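PDB 6U0A: ANGPTL4 C-terminal chain from Homo sapiens, which forms the fibrinogen-like C-terminal domain of a secreted glycoprotein that inactivates lipoprotein lipase and restrains endothelial cell proliferation, migration and tubule formation. Local coordinates for residues 44-49 / 68-73; 88-93 / 100-105; 79-84 / 211-216; 59-64 / 74-79. All coordinates share one frame; numbering follows the deposited sequence.

Interaction 1. Residues 44-49 / 68-73; sequences QRRHDG and HGEFWL
Glu70 reaches across to the turn that ends strand 38-46 and gathers the amides of residues 47-49 on one carboxylate oxygen. Its OE2 accepts from His47 N at 2.7 Å on the anti lone pair, and from Asp48 N at 2.8 Å and Gly49 N at 2.7 Å, both from above the carboxylate plane. The other oxygen, OE1, accepts from Val51 N and from a water that in turn accepts from Arg46 NH2; Arg46 NH1 hydrogen-bonds Gly177 O. Asp48 OD1 comes within 3.3 Å of Glu70 OE2, a like-charge approach that the amides probably offset; Ser50 OG hydrogen-bonds this aspartate oxygen. The CG of Glu70 sits over the centre of the His47 ring. Next to this turn, strands 38-46 and 71-72 pair antiparallel within the main sheet of the fibrinogen C-terminal fold, with Arg45 and Phe71 as the hydrogen-bonded pair. Arg45 CB packs over the Phe71 ring, while its chain, bent at chi3 (-95°), carries NH1 back to Gly69 O, 3.0 Å away, in the guanidinium plane. On the other face Gln44 CG meets the edge of the Trp72 ring at CE3 (3.6 Å); Thr209 and Asn176 hold the Gln44 amide, and Tyr60 O accepts from Trp72 NE1.

Interaction 2. Residues 88-93 / 100-105; sequences RLAVQL and AELLQF
Leu102 and Gln92 lie side by side and point the same way, with Leu102 CD1 resting 3.8 Å from Gln92 CG. The leucine gets there with CG anti to the backbone N (chi1 163°), which swings its end towards the partner strand; the same methyl lies more loosely by Ala90 CB. Farther along this face, Gln104 is extended beyond CG and runs alongside Arg88, itself extended from CG to NE. Its NE2 lies 3.5 Å from Arg88 CD, near the guanidinium plane, and the amide and guanidinium planes stand 85° apart. Trp40 is a common neighbour of Arg88, Ala90 and Gln104. The other face is mainly hydrophobic: Val91 and Leu103 meet through their CB atoms, and Leu93 CD1 approaches Leu103 CD1 at 4.3 Å. Leu103 and Phe105 both place CG anti to the carbonyl carbon, and both side chains pack against Trp196, which Leu93 also touches. Between the faces, six backbone hydrogen bonds join Leu89 with Phe105, Val91 with Leu103 and Leu93 with Glu101; the shortest is Leu89 N to Phe105 O, 2.7 Å and nearly straight at 172°. Regular antiparallel pairing across a short connection makes this a beta hairpin, here part of the main sheet of the fibrinogen-like domain.

Interaction 3. Residues 79-84 / 211-216; sequences HSITGD and MLIQPM
The last turn of helix 75-82 passes beside the end of strand 208-215, closest at Thr82 and Pro215, whose CA atoms are 5.5 Å apart, and Gly83 leaves the helix with positive phi after its N bonds back to His79 O. Two adjacent helix residues, Ile81 and Thr82, face two alternate strand residues, Ile213 and Pro215. Ile81 uses its CG2 branch, which approaches Pro215 CG at 3.7 Å as the two side chains cross obliquely; the same methyl reaches Ile213 CG2 more loosely, at 4.5 Å. Thr82 meets Ile213 at about a right angle, its CG2 lying 3.6 Å from Ile213 CD1. The threonine divides its two branches by polarity: with chi1 at 60°, OG1 lies between the backbone N and carbonyl carbon and donates to Gly83 O (3.0 Å), while the methyl is left to face the isoleucine. The contact is buried and apolar, with all four touching residues shielded from solvent. Pro22 and Phe28 pack on Ile81 as well, and Ser87, at the start of strand 87-94, touches both Thr82 and Ile213. Strand 208-215 runs between strands 38-46 and 87-94, so the contact sets the C-terminal end of helix 75-82 against a central strand of the main sheet.

Interaction 4. Residues 59-64 / 74-79; sequences AYKAGF and GLEKVH
Tyr60 and Leu75 open the polar part of the contact, in which carbonyls at the end of helix 57-62 meet amides at the start of helix 75-82. Leu75 N donates to Tyr60 O at 3.0 Å, and Glu76 N donates to Lys61 O, also at 3.0 Å. One residue on, the carbonyl of Ala62 is met by a side chain instead: Lys77 NZ donates to Ala62 O at 2.8 Å, brought round by a bend at chi4 (74°). Close backbone packing accompanies these bonds. Gly63 and Gly74, the latter at the N-cap position, approach to 3.6 Å between CA atoms, and Gly74 CA lies 3.5 Å from Gly63 N. The apolar contacts are lighter: Lys61 CG runs alongside Glu76 CB at 3.9 Å, and Leu75 CD1 lies near Tyr60 CB. The polar ends of these side chains turn to other partners, Lys61 to a salt bridge with Glu112, Glu76 to Tyr116 OH and Tyr60 OH to Phe53 O. Strands 64-65 and 71-72 lie between the two helices in sequence and pair with each other through backbone hydrogen bonding of Phe64 with Trp72, so the helix-to-helix contact closes over the short strand pair that connects them.

Interaction 3 is the fully buried contact and relies on apolar packing, whereas the other three are partly buried and rich in hydrogen bonds. Interactions 1 and 2 both join strands of the main sheet, but the first adds a carboxylate that gathers turn amides, while the second is regular backbone pairing. Strand 208-215 links them: Gln44 O bonds to Met211 N on one side, and Ala90 N to Leu212 O on the other. Helix 75-82 serves interaction 4 at its first turn and interaction 3 at its last, with Val78 CG1 touching Ile213 CD1. Interactions 1 and 4 also meet where Leu73 CD2 packs on Val78 CG2.

Interaction 1. Residues 44-49 / 68-73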
loop_
_atom_site.group_PDB
_atom_site.type_symbol
_atom_site.label_atom_id
_atom_site.label_comp_id
_atom_site.label_asym_id
_atom_site.label_seq_id
_atom_site.Cartn_x
_atom_site.Cartn_y
_atom_site.Cartn_z
ATOM N N GLN A 44 -2.349 -0.609 -5.451
ATOM C CA GLN A 44 -3.503 -0.910 -4.614
ATOM C C GLN A 44 -4.629 0.023 -5.022
ATOM O O GLN A 44 -4.392 1.209 -5.271
ATOM C CB GLN A 44 -3.188 -0.740 -3.122
ATOM C CG GLN A 44 -4.264 -1.282 -2.175
ATOM C CD GLN A 44 -5.160 -0.189 -1.596
ATOM O OE1 GLN A 44 -5.363 0.856 -2.210
ATOM N NE2 GLN A 44 -5.692 -0.430 -0.402
ATOM N N ARG A 45 -5.846 -0.515 -5.078
ATOM C CA ARG A 45 -7.014 0.269 -5.454
ATOM C C ARG A 45 -8.243 -0.305 -4.766
ATOM O O ARG A 45 -8.501 -1.509 -4.856
ATOM C CB ARG A 45 -7.206 0.269 -6.976
ATOM C CG ARG A 45 -8.220 1.285 -7.491
ATOM C CD ARG A 45 -8.821 0.810 -8.800
ATOM N NE ARG A 45 -8.123 1.366 -9.948
ATOM C CZ ARG A 45 -8.034 0.759 -11.126
ATOM N NH1 ARG A 45 -8.596 -0.434 -11.307
ATOM N NH2 ARG A 45 -7.377 1.345 -12.118
ATOM N N ARG A 46 -8.972 0.529 -4.036
ATOM C CA ARG A 46 -10.244 0.102 -3.403
ATOM C C ARG A 46 -11.304 1.208 -3.450
ATOM O O ARG A 46 -10.932 2.350 -3.233
ATOM C CB ARG A 46 -10.101 -0.189 -1.911
ATOM C CG ARG A 46 -8.741 -0.668 -1.445
ATOM C CD ARG A 46 -8.736 -1.937 -0.650
ATOM N NE ARG A 46 -9.951 -2.563 -0.178
ATOM C CZ ARG A 46 -10.135 -2.920 1.076
ATOM N NH1 ARG A 46 -9.217 -2.655 1.976
ATOM N NH2 ARG A 46 -11.237 -3.528 1.442
ATOM N N HIS A 47 -12.571 0.852 -3.697
ATOM C CA HIS A 47 -13.637 1.887 -3.780
ATOM C C HIS A 47 -14.977 1.288 -3.330
ATOM O O HIS A 47 -15.777 2.053 -2.758
ATOM C CB HIS A 47 -13.575 2.606 -5.135
ATOM C CG HIS A 47 -13.453 1.682 -6.300
ATOM N ND1 HIS A 47 -12.304 1.604 -7.063
ATOM C CD2 HIS A 47 -14.324 0.800 -6.836
ATOM C CE1 HIS A 47 -12.472 0.713 -8.019
ATOM N NE2 HIS A 47 -13.704 0.205 -7.901
ATOM N N ASP A 48 -15.235 -0.007 -3.564
ATOM C CA ASP A 48 -16.585 -0.505 -3.324
ATOM C C ASP A 48 -16.645 -1.736 -2.438
ATOM O O ASP A 48 -17.757 -2.202 -2.179
ATOM C CB ASP A 48 -17.301 -0.721 -4.639
ATOM C CG ASP A 48 -16.660 -1.810 -5.490
ATOM O OD1 ASP A 48 -15.730 -2.499 -5.025
ATOM O OD2 ASP A 48 -17.099 -1.979 -6.646
ATOM N N GLY A 49 -15.526 -2.296 -1.983
ATOM C CA GLY A 49 -15.587 -3.468 -1.133
ATOM C C GLY A 49 -16.014 -4.736 -1.831
ATOM O O GLY A 49 -16.449 -5.679 -1.168
ATOM N N HIS A 68 -9.427 -4.573 -13.338
ATOM C CA HIS A 68 -10.321 -3.493 -13.725
ATOM C C HIS A 68 -11.199 -3.029 -12.570
ATOM O O HIS A 68 -12.122 -2.241 -12.787
ATOM C CB HIS A 68 -11.187 -3.930 -14.912
ATOM C CG HIS A 68 -10.476 -3.885 -16.229
ATOM N ND1 HIS A 68 -10.593 -4.880 -17.176
ATOM C CD2 HIS A 68 -9.628 -2.967 -16.753
ATOM C CE1 HIS A 68 -9.857 -4.573 -18.230
ATOM N NE2 HIS A 68 -9.261 -3.417 -17.999
ATOM N N GLY A 69 -10.940 -3.508 -11.353
ATOM C CA GLY A 69 -11.671 -3.075 -10.177
ATOM C C GLY A 69 -10.755 -2.876 -8.986
ATOM O O GLY A 69 -9.713 -2.224 -9.105
ATOM N N GLU A 70 -11.128 -3.432 -7.835
ATOM C CA GLU A 70 -10.288 -3.389 -6.644
ATOM C C GLU A 70 -9.197 -4.445 -6.741
ATOM O O GLU A 70 -9.455 -5.567 -7.191
ATOM C CB GLU A 70 -11.129 -3.637 -5.391
ATOM C CG GLU A 70 -12.209 -2.595 -5.126
ATOM C CD GLU A 70 -12.852 -2.775 -3.765
ATOM O OE1 GLU A 70 -13.038 -3.933 -3.341
ATOM O OE2 GLU A 70 -13.157 -1.763 -3.107
ATOM N N PHE A 71 -7.978 -4.100 -6.311
ATOM C CA PHE A 71 -6.901 -5.084 -6.371
ATOM C C PHE A 71 -5.741 -4.709 -5.456
ATOM O O PHE A 71 -5.617 -3.575 -4.982
ATOM C CB PHE A 71 -6.390 -5.269 -7.806
ATOM C CG PHE A 71 -5.741 -4.034 -8.397
ATOM C CD1 PHE A 71 -4.412 -3.727 -8.119
ATOM C CD2 PHE A 71 -6.453 -3.203 -9.249
ATOM C CE1 PHE A 71 -3.814 -2.597 -8.663
ATOM C CE2 PHE A 71 -5.859 -2.073 -9.808
ATOM C CZ PHE A 71 -4.542 -1.770 -9.514
ATOM N N TRP A 72 -4.885 -5.705 -5.235
ATOM C CA TRP A 72 -3.556 -5.570 -4.649
ATOM C C TRP A 72 -2.582 -6.135 -5.671
ATOM O O TRP A 72 -2.709 -7.297 -6.061
ATOM C CB TRP A 72 -3.463 -6.342 -3.330
ATOM C CG TRP A 72 -2.109 -6.344 -2.685
ATOM C CD1 TRP A 72 -1.222 -7.384 -2.634
ATOM C CD2 TRP A 72 -1.502 -5.263 -1.964
ATOM N NE1 TRP A 72 -0.095 -7.010 -1.941
ATOM C CE2 TRP A 72 -0.241 -5.713 -1.520
ATOM C CE3 TRP A 72 -1.897 -3.954 -1.665
ATOM C CZ2 TRP A 72 0.626 -4.902 -0.783
ATOM C CZ3 TRP A 72 -1.033 -3.146 -0.935
ATOM C CH2 TRP A 72 0.213 -3.623 -0.502
ATOM N N LEU A 73 -1.639 -5.310 -6.135
ATOM C CA LEU A 73 -0.764 -5.749 -7.221
ATOM C C LEU A 73 0.088 -6.942 -6.805
ATOM O O LEU A 73 0.248 -7.897 -7.576
ATOM C CB LEU A 73 0.130 -4.599 -7.695
ATOM C CG LEU A 73 1.189 -5.005 -8.728
ATOM C CD1 LEU A 73 0.520 -5.609 -9.975
ATOM C CD2 LEU A 73 2.087 -3.832 -9.114
HETATM O O HOH W 1 -12.589 -4.350 -0.957
#

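Interaction 2. Residues 88-93 / 100-105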
loop_
_atom_site.group_PDB
_atom_site.type_symbol
_atom_site.label_atom_id
_atom_site.label_comp_id
_atom_site.label_asym_id
_atom_site.label_seq_id
_atom_site.Cartn_x
_atom_site.Cartn_y
_atom_site.Cartn_z
ATOM N N ARG A 88 9.169 6.900 -5.096
ATOM C CA ARG A 88 8.081 7.749 -4.634
ATOM C C ARG A 88 6.837 6.899 -4.435
ATOM O O ARG A 88 6.449 6.136 -5.325
ATOM C CB ARG A 88 7.794 8.874 -5.628
ATOM C CG ARG A 88 8.967 9.800 -5.864
ATOM C CD ARG A 88 8.642 10.826 -6.934
ATOM N NE ARG A 88 9.818 11.614 -7.285
ATOM C CZ ARG A 88 10.674 11.284 -8.247
ATOM N NH1 ARG A 88 10.479 10.184 -8.959
ATOM N NH2 ARG A 88 11.722 12.056 -8.498
ATOM N N LEU A 89 6.221 7.022 -3.265
ATOM C CA LEU A 89 4.978 6.330 -2.958
ATOM C C LEU A 89 3.890 7.376 -2.789
ATOM O O LEU A 89 4.007 8.265 -1.940
ATOM C CB LEU A 89 5.112 5.474 -1.697
ATOM C CG LEU A 89 3.851 4.759 -1.206
ATOM C CD1 LEU A 89 3.426 3.672 -2.183
ATOM C CD2 LEU A 89 4.080 4.170 0.182
ATOM N N ALA A 90 2.851 7.285 -3.610
ATOM C CA ALA A 90 1.705 8.176 -3.528
ATOM C C ALA A 90 0.542 7.438 -2.884
ATOM O O ALA A 90 0.294 6.268 -3.188
ATOM C CB ALA A 90 1.302 8.690 -4.914
ATOM N N VAL A 91 -0.159 8.121 -1.986
ATOM C CA VAL A 91 -1.319 7.565 -1.301
ATOM C C VAL A 91 -2.472 8.537 -1.493
ATOM O O VAL A 91 -2.350 9.719 -1.157
ATOM C CB VAL A 91 -1.049 7.335 0.194
ATOM C CG1 VAL A 91 -2.342 7.003 0.922
ATOM C CG2 VAL A 91 -0.020 6.235 0.378
ATOM N N GLN A 92 -3.580 8.046 -2.041
ATOM C CA GLN A 92 -4.748 8.869 -2.328
ATOM C C GLN A 92 -5.932 8.305 -1.560
ATOM O O GLN A 92 -6.253 7.117 -1.692
ATOM C CB GLN A 92 -5.017 8.917 -3.836
ATOM C CG GLN A 92 -3.770 9.306 -4.628
ATOM C CD GLN A 92 -4.007 9.421 -6.121
ATOM O OE1 GLN A 92 -4.810 8.687 -6.693
ATOM N NE2 GLN A 92 -3.293 10.343 -6.764
ATOM N N LEU A 93 -6.553 9.149 -0.737
ATOM C CA LEU A 93 -7.654 8.764 0.133
ATOM C C LEU A 93 -8.885 9.591 -0.205
ATOM O O LEU A 93 -8.772 10.763 -0.580
ATOM C CB LEU A 93 -7.279 8.961 1.612
ATOM C CG LEU A 93 -5.867 8.539 2.029
ATOM C CD1 LEU A 93 -5.457 9.185 3.347
ATOM C CD2 LEU A 93 -5.766 7.017 2.132
ATOM N N ALA A 100 -10.880 14.465 -0.934
ATOM C CA ALA A 100 -9.729 13.665 -1.319
ATOM C C ALA A 100 -8.476 14.209 -0.656
ATOM O O ALA A 100 -8.339 15.420 -0.463
ATOM C CB ALA A 100 -9.548 13.641 -2.838
ATOM N N GLU A 101 -7.566 13.306 -0.308
ATOM C CA GLU A 101 -6.278 13.659 0.274
ATOM C C GLU A 101 -5.190 12.919 -0.488
ATOM O O GLU A 101 -5.199 11.684 -0.538
ATOM C CB GLU A 101 -6.232 13.305 1.764
ATOM C CG GLU A 101 -4.864 13.462 2.411
ATOM C CD GLU A 101 -4.588 14.886 2.872
ATOM O OE1 GLU A 101 -3.894 15.055 3.897
ATOM O OE2 GLU A 101 -5.061 15.834 2.209
ATOM N N LEU A 102 -4.266 13.667 -1.084
ATOM C CA LEU A 102 -3.149 13.098 -1.826
ATOM C C LEU A 102 -1.872 13.292 -1.017
ATOM O O LEU A 102 -1.489 14.426 -0.714
ATOM C CB LEU A 102 -3.021 13.743 -3.205
ATOM C CG LEU A 102 -1.691 13.571 -3.948
ATOM C CD1 LEU A 102 -1.283 12.097 -4.083
ATOM C CD2 LEU A 102 -1.776 14.237 -5.314
ATOM N N LEU A 103 -1.221 12.187 -0.674
ATOM C CA LEU A 103 0.024 12.199 0.078
ATOM C C LEU A 103 1.125 11.568 -0.762
ATOM O O LEU A 103 0.860 10.721 -1.619
ATOM C CB LEU A 103 -0.120 11.439 1.400
ATOM C CG LEU A 103 -1.320 11.790 2.285
ATOM C CD1 LEU A 103 -1.450 10.790 3.419
ATOM C CD2 LEU A 103 -1.187 13.207 2.836
ATOM N N GLN A 104 2.367 11.971 -0.504
ATOM C CA GLN A 104 3.492 11.431 -1.254
ATOM C C GLN A 104 4.729 11.389 -0.371
ATOM O O GLN A 104 5.046 12.375 0.296
ATOM C CB GLN A 104 3.761 12.262 -2.509
ATOM C CG GLN A 104 4.723 11.602 -3.479
ATOM C CD GLN A 104 4.868 12.380 -4.769
ATOM O OE1 GLN A 104 3.877 12.792 -5.374
ATOM N NE2 GLN A 104 6.107 12.594 -5.194
ATOM N N PHE A 105 5.425 10.248 -0.392
ATOM C CA PHE A 105 6.595 9.982 0.435
ATOM C C PHE A 105 7.645 9.261 -0.395
ATOM O O PHE A 105 7.309 8.436 -1.251
ATOM C CB PHE A 105 6.247 9.102 1.649
ATOM C CG PHE A 105 4.981 9.499 2.359
ATOM C CD1 PHE A 105 5.005 10.442 3.376
ATOM C CD2 PHE A 105 3.767 8.918 2.017
ATOM C CE1 PHE A 105 3.840 10.802 4.040
ATOM C CE2 PHE A 105 2.597 9.275 2.671
ATOM C CZ PHE A 105 2.635 10.220 3.685
#

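Interaction 3. Residues 79-84 / 211-216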
loop_
_atom_site.group_PDB
_atom_site.type_symbol
_atom_site.label_atom_id
_atom_site.label_comp_id
_atom_site.label_asym_id
_atom_site.label_seq_id
_atom_site.Cartn_x
_atom_site.Cartn_y
_atom_site.Cartn_z
ATOM N N HIS A 79 8.188 -5.103 -5.617
ATOM C CA HIS A 79 9.627 -5.085 -5.361
ATOM C C HIS A 79 10.451 -5.306 -6.627
ATOM O O HIS A 79 11.562 -4.776 -6.737
ATOM C CB HIS A 79 10.023 -6.133 -4.322
ATOM C CG HIS A 79 11.492 -6.142 -4.039
ATOM N ND1 HIS A 79 12.332 -7.134 -4.498
ATOM C CD2 HIS A 79 12.281 -5.246 -3.400
ATOM C CE1 HIS A 79 13.571 -6.864 -4.126
ATOM N NE2 HIS A 79 13.568 -5.723 -3.462
ATOM N N SER A 80 9.958 -6.100 -7.581
ATOM C CA SER A 80 10.691 -6.218 -8.838
ATOM C C SER A 80 10.679 -4.894 -9.598
ATOM O O SER A 80 11.614 -4.598 -10.351
ATOM C CB SER A 80 10.119 -7.357 -9.683
ATOM O OG SER A 80 8.931 -6.970 -10.353
ATOM N N ILE A 81 9.658 -4.067 -9.373
ATOM C CA ILE A 81 9.611 -2.752 -10.005
ATOM C C ILE A 81 10.597 -1.802 -9.332
ATOM O O ILE A 81 11.386 -1.123 -10.000
ATOM C CB ILE A 81 8.173 -2.203 -9.972
ATOM C CG1 ILE A 81 7.309 -2.917 -11.019
ATOM C CG2 ILE A 81 8.164 -0.703 -10.207
ATOM C CD1 ILE A 81 5.814 -2.761 -10.791
ATOM N N THR A 82 10.572 -1.739 -7.997
ATOM C CA THR A 82 11.451 -0.814 -7.287
ATOM C C THR A 82 12.889 -1.302 -7.242
ATOM O O THR A 82 13.816 -0.484 -7.284
ATOM C CB THR A 82 10.965 -0.597 -5.851
ATOM O OG1 THR A 82 10.962 -1.851 -5.150
ATOM C CG2 THR A 82 9.564 -0.012 -5.840
ATOM N N GLY A 83 13.101 -2.612 -7.164
ATOM C CA GLY A 83 14.416 -3.068 -6.752
ATOM C C GLY A 83 14.767 -2.451 -5.413
ATOM O O GLY A 83 13.916 -2.286 -4.529
ATOM N N ASP A 84 16.031 -2.076 -5.258
ATOM C CA ASP A 84 16.456 -1.310 -4.096
ATOM C C ASP A 84 16.574 0.180 -4.400
ATOM O O ASP A 84 17.217 0.912 -3.644
ATOM C CB ASP A 84 17.770 -1.868 -3.552
ATOM C CG ASP A 84 17.727 -3.376 -3.385
ATOM O OD1 ASP A 84 16.762 -3.880 -2.763
ATOM O OD2 ASP A 84 18.651 -4.057 -3.875
ATOM N N MET A 211 -2.988 3.529 -4.051
ATOM C CA MET A 211 -1.563 3.591 -3.770
ATOM C C MET A 211 -0.807 3.418 -5.077
ATOM O O MET A 211 -1.133 2.537 -5.879
ATOM C CB MET A 211 -1.130 2.518 -2.766
ATOM C CG MET A 211 -1.914 2.538 -1.463
ATOM S SD MET A 211 -1.401 1.221 -0.330
ATOM C CE MET A 211 0.209 1.836 0.156
ATOM N N LEU A 212 0.189 4.272 -5.294
ATOM C CA LEU A 212 0.930 4.290 -6.545
ATOM C C LEU A 212 2.407 4.431 -6.238
ATOM O O LEU A 212 2.790 5.035 -5.234
ATOM C CB LEU A 212 0.491 5.444 -7.465
ATOM C CG LEU A 212 -1.004 5.675 -7.667
ATOM C CD1 LEU A 212 -1.510 6.729 -6.691
ATOM C CD2 LEU A 212 -1.274 6.096 -9.100
ATOM N N ILE A 213 3.235 3.883 -7.120
ATOM C CA ILE A 213 4.675 3.887 -6.921
ATOM C C ILE A 213 5.363 4.356 -8.194
ATOM O O ILE A 213 4.906 4.097 -9.312
ATOM C CB ILE A 213 5.194 2.495 -6.484
ATOM C CG1 ILE A 213 6.580 2.621 -5.850
ATOM C CG2 ILE A 213 5.206 1.520 -7.652
ATOM C CD1 ILE A 213 6.747 1.808 -4.588
ATOM N N GLN A 214 6.462 5.072 -8.012
ATOM C CA GLN A 214 7.274 5.538 -9.124
ATOM C C GLN A 214 8.741 5.462 -8.731
ATOM O O GLN A 214 9.198 6.256 -7.900
ATOM C CB GLN A 214 6.899 6.966 -9.518
ATOM C CG GLN A 214 7.657 7.478 -10.725
ATOM C CD GLN A 214 7.372 8.938 -11.012
ATOM O OE1 GLN A 214 7.913 9.822 -10.354
ATOM N NE2 GLN A 214 6.508 9.198 -11.992
ATOM N N PRO A 215 9.498 4.519 -9.285
ATOM C CA PRO A 215 10.912 4.395 -8.913
ATOM C C PRO A 215 11.717 5.633 -9.287
ATOM O O PRO A 215 11.427 6.307 -10.276
ATOM C CB PRO A 215 11.375 3.160 -9.697
ATOM C CG PRO A 215 10.122 2.367 -9.911
ATOM C CD PRO A 215 9.048 3.399 -10.127
ATOM N N MET A 216 12.722 5.922 -8.457
ATOM C CA MET A 216 13.717 6.995 -8.629
ATOM C C MET A 216 13.142 8.362 -8.288
ATOM O O MET A 216 13.102 8.747 -7.117
ATOM C CB MET A 216 14.298 7.000 -10.046
ATOM C CG MET A 216 15.459 6.036 -10.221
ATOM S SD MET A 216 16.777 6.630 -11.306
ATOM C CE MET A 216 17.677 7.711 -10.198
#

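Interaction 4. Residues 59-64 / 74-79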
loop_
_atom_site.group_PDB
_atom_site.type_symbol
_atom_site.label_atom_id
_atom_site.label_comp_id
_atom_site.label_asym_id
_atom_site.label_seq_id
_atom_site.Cartn_x
_atom_site.Cartn_y
_atom_site.Cartn_z
ATOM N N ALA A 59 -0.923 -14.644 -0.745
ATOM C CA ALA A 59 -1.785 -13.790 -1.553
ATOM C C ALA A 59 -1.243 -12.365 -1.622
ATOM O O ALA A 59 -1.290 -11.728 -2.681
ATOM C CB ALA A 59 -3.202 -13.796 -0.987
ATOM N N TYR A 60 -0.720 -11.846 -0.508
ATOM C CA TYR A 60 -0.187 -10.485 -0.532
ATOM C C TYR A 60 1.137 -10.415 -1.275
ATOM O O TYR A 60 1.483 -9.361 -1.821
ATOM C CB TYR A 60 -0.047 -9.945 0.890
ATOM C CG TYR A 60 -1.295 -9.219 1.302
ATOM C CD1 TYR A 60 -1.503 -7.898 0.925
ATOM C CD2 TYR A 60 -2.299 -9.869 2.002
ATOM C CE1 TYR A 60 -2.657 -7.232 1.274
ATOM C CE2 TYR A 60 -3.457 -9.212 2.354
ATOM C CZ TYR A 60 -3.633 -7.895 1.983
ATOM O OH TYR A 60 -4.790 -7.242 2.333
ATOM N N LYS A 61 1.877 -11.523 -1.321
ATOM C CA LYS A 61 3.103 -11.560 -2.107
ATOM C C LYS A 61 2.802 -11.600 -3.603
ATOM O O LYS A 61 3.459 -10.913 -4.393
ATOM C CB LYS A 61 3.942 -12.772 -1.696
ATOM C CG LYS A 61 5.196 -12.996 -2.522
ATOM C CD LYS A 61 5.889 -14.294 -2.107
ATOM C CE LYS A 61 7.150 -14.536 -2.923
ATOM N NZ LYS A 61 7.748 -15.865 -2.633
ATOM N N ALA A 62 1.815 -12.398 -4.014
ATOM C CA ALA A 62 1.561 -12.614 -5.435
ATOM C C ALA A 62 0.584 -11.611 -6.035
ATOM O O ALA A 62 0.658 -11.336 -7.237
ATOM C CB ALA A 62 1.032 -14.033 -5.664
ATOM N N GLY A 63 -0.317 -11.055 -5.233
ATOM C CA GLY A 63 -1.338 -10.152 -5.720
ATOM C C GLY A 63 -2.695 -10.832 -5.820
ATOM O O GLY A 63 -2.808 -12.058 -5.892
ATOM N N PHE A 64 -3.747 -10.016 -5.819
ATOM C CA PHE A 64 -5.104 -10.549 -5.878
ATOM C C PHE A 64 -6.065 -9.437 -6.280
ATOM O O PHE A 64 -5.733 -8.247 -6.212
ATOM C CB PHE A 64 -5.517 -11.188 -4.538
ATOM C CG PHE A 64 -5.463 -10.246 -3.357
ATOM C CD1 PHE A 64 -6.521 -9.387 -3.086
ATOM C CD2 PHE A 64 -4.368 -10.232 -2.514
ATOM C CE1 PHE A 64 -6.475 -8.522 -1.999
ATOM C CE2 PHE A 64 -4.313 -9.374 -1.425
ATOM C CZ PHE A 64 -5.370 -8.520 -1.167
ATOM N N GLY A 74 0.645 -6.909 -5.598
ATOM C CA GLY A 74 1.477 -8.033 -5.160
ATOM C C GLY A 74 2.872 -7.525 -4.811
ATOM O O GLY A 74 3.517 -6.829 -5.588
ATOM N N LEU A 75 3.332 -7.899 -3.616
ATOM C CA LEU A 75 4.565 -7.315 -3.088
ATOM C C LEU A 75 5.788 -7.745 -3.893
ATOM O O LEU A 75 6.726 -6.959 -4.067
ATOM C CB LEU A 75 4.727 -7.686 -1.616
ATOM C CG LEU A 75 3.867 -6.829 -0.680
ATOM C CD1 LEU A 75 3.662 -7.522 0.656
ATOM C CD2 LEU A 75 4.489 -5.448 -0.495
ATOM N N GLU A 76 5.806 -8.988 -4.387
ATOM C CA GLU A 76 6.938 -9.429 -5.197
ATOM C C GLU A 76 6.978 -8.692 -6.531
ATOM O O GLU A 76 8.065 -8.406 -7.047
ATOM C CB GLU A 76 6.873 -10.947 -5.407
ATOM C CG GLU A 76 8.122 -11.588 -6.025
ATOM C CD GLU A 76 9.435 -11.147 -5.370
ATOM O OE1 GLU A 76 10.415 -10.914 -6.110
ATOM O OE2 GLU A 76 9.500 -11.036 -4.124
ATOM N N LYS A 77 5.813 -8.355 -7.090
ATOM C CA LYS A 77 5.791 -7.550 -8.308
ATOM C C LYS A 77 6.194 -6.106 -8.023
ATOM O O LYS A 77 6.938 -5.499 -8.801
ATOM C CB LYS A 77 4.406 -7.609 -8.953
ATOM C CG LYS A 77 4.052 -8.977 -9.546
ATOM C CD LYS A 77 2.593 -9.033 -9.984
ATOM C CE LYS A 77 2.239 -10.378 -10.629
ATOM N NZ LYS A 77 2.126 -11.485 -9.632
ATOM N N VAL A 78 5.712 -5.535 -6.917
ATOM C CA VAL A 78 6.126 -4.178 -6.561
ATOM C C VAL A 78 7.637 -4.124 -6.346
ATOM O O VAL A 78 8.319 -3.219 -6.841
ATOM C CB VAL A 78 5.362 -3.684 -5.321
ATOM C CG1 VAL A 78 5.822 -2.272 -4.942
ATOM C CG2 VAL A 78 3.865 -3.705 -5.573
ATOM N N HIS A 79 8.188 -5.103 -5.617
ATOM C CA HIS A 79 9.627 -5.085 -5.361
ATOM C C HIS A 79 10.451 -5.306 -6.627
ATOM O O HIS A 79 11.562 -4.776 -6.737
ATOM C CB HIS A 79 10.023 -6.133 -4.322
ATOM C CG HIS A 79 11.492 -6.142 -4.039
ATOM N ND1 HIS A 79 12.332 -7.134 -4.498
ATOM C CD2 HIS A 79 12.281 -5.246 -3.400
ATOM C CE1 HIS A 79 13.571 -6.864 -4.126
ATOM N NE2 HIS A 79 13.568 -5.723 -3.462
#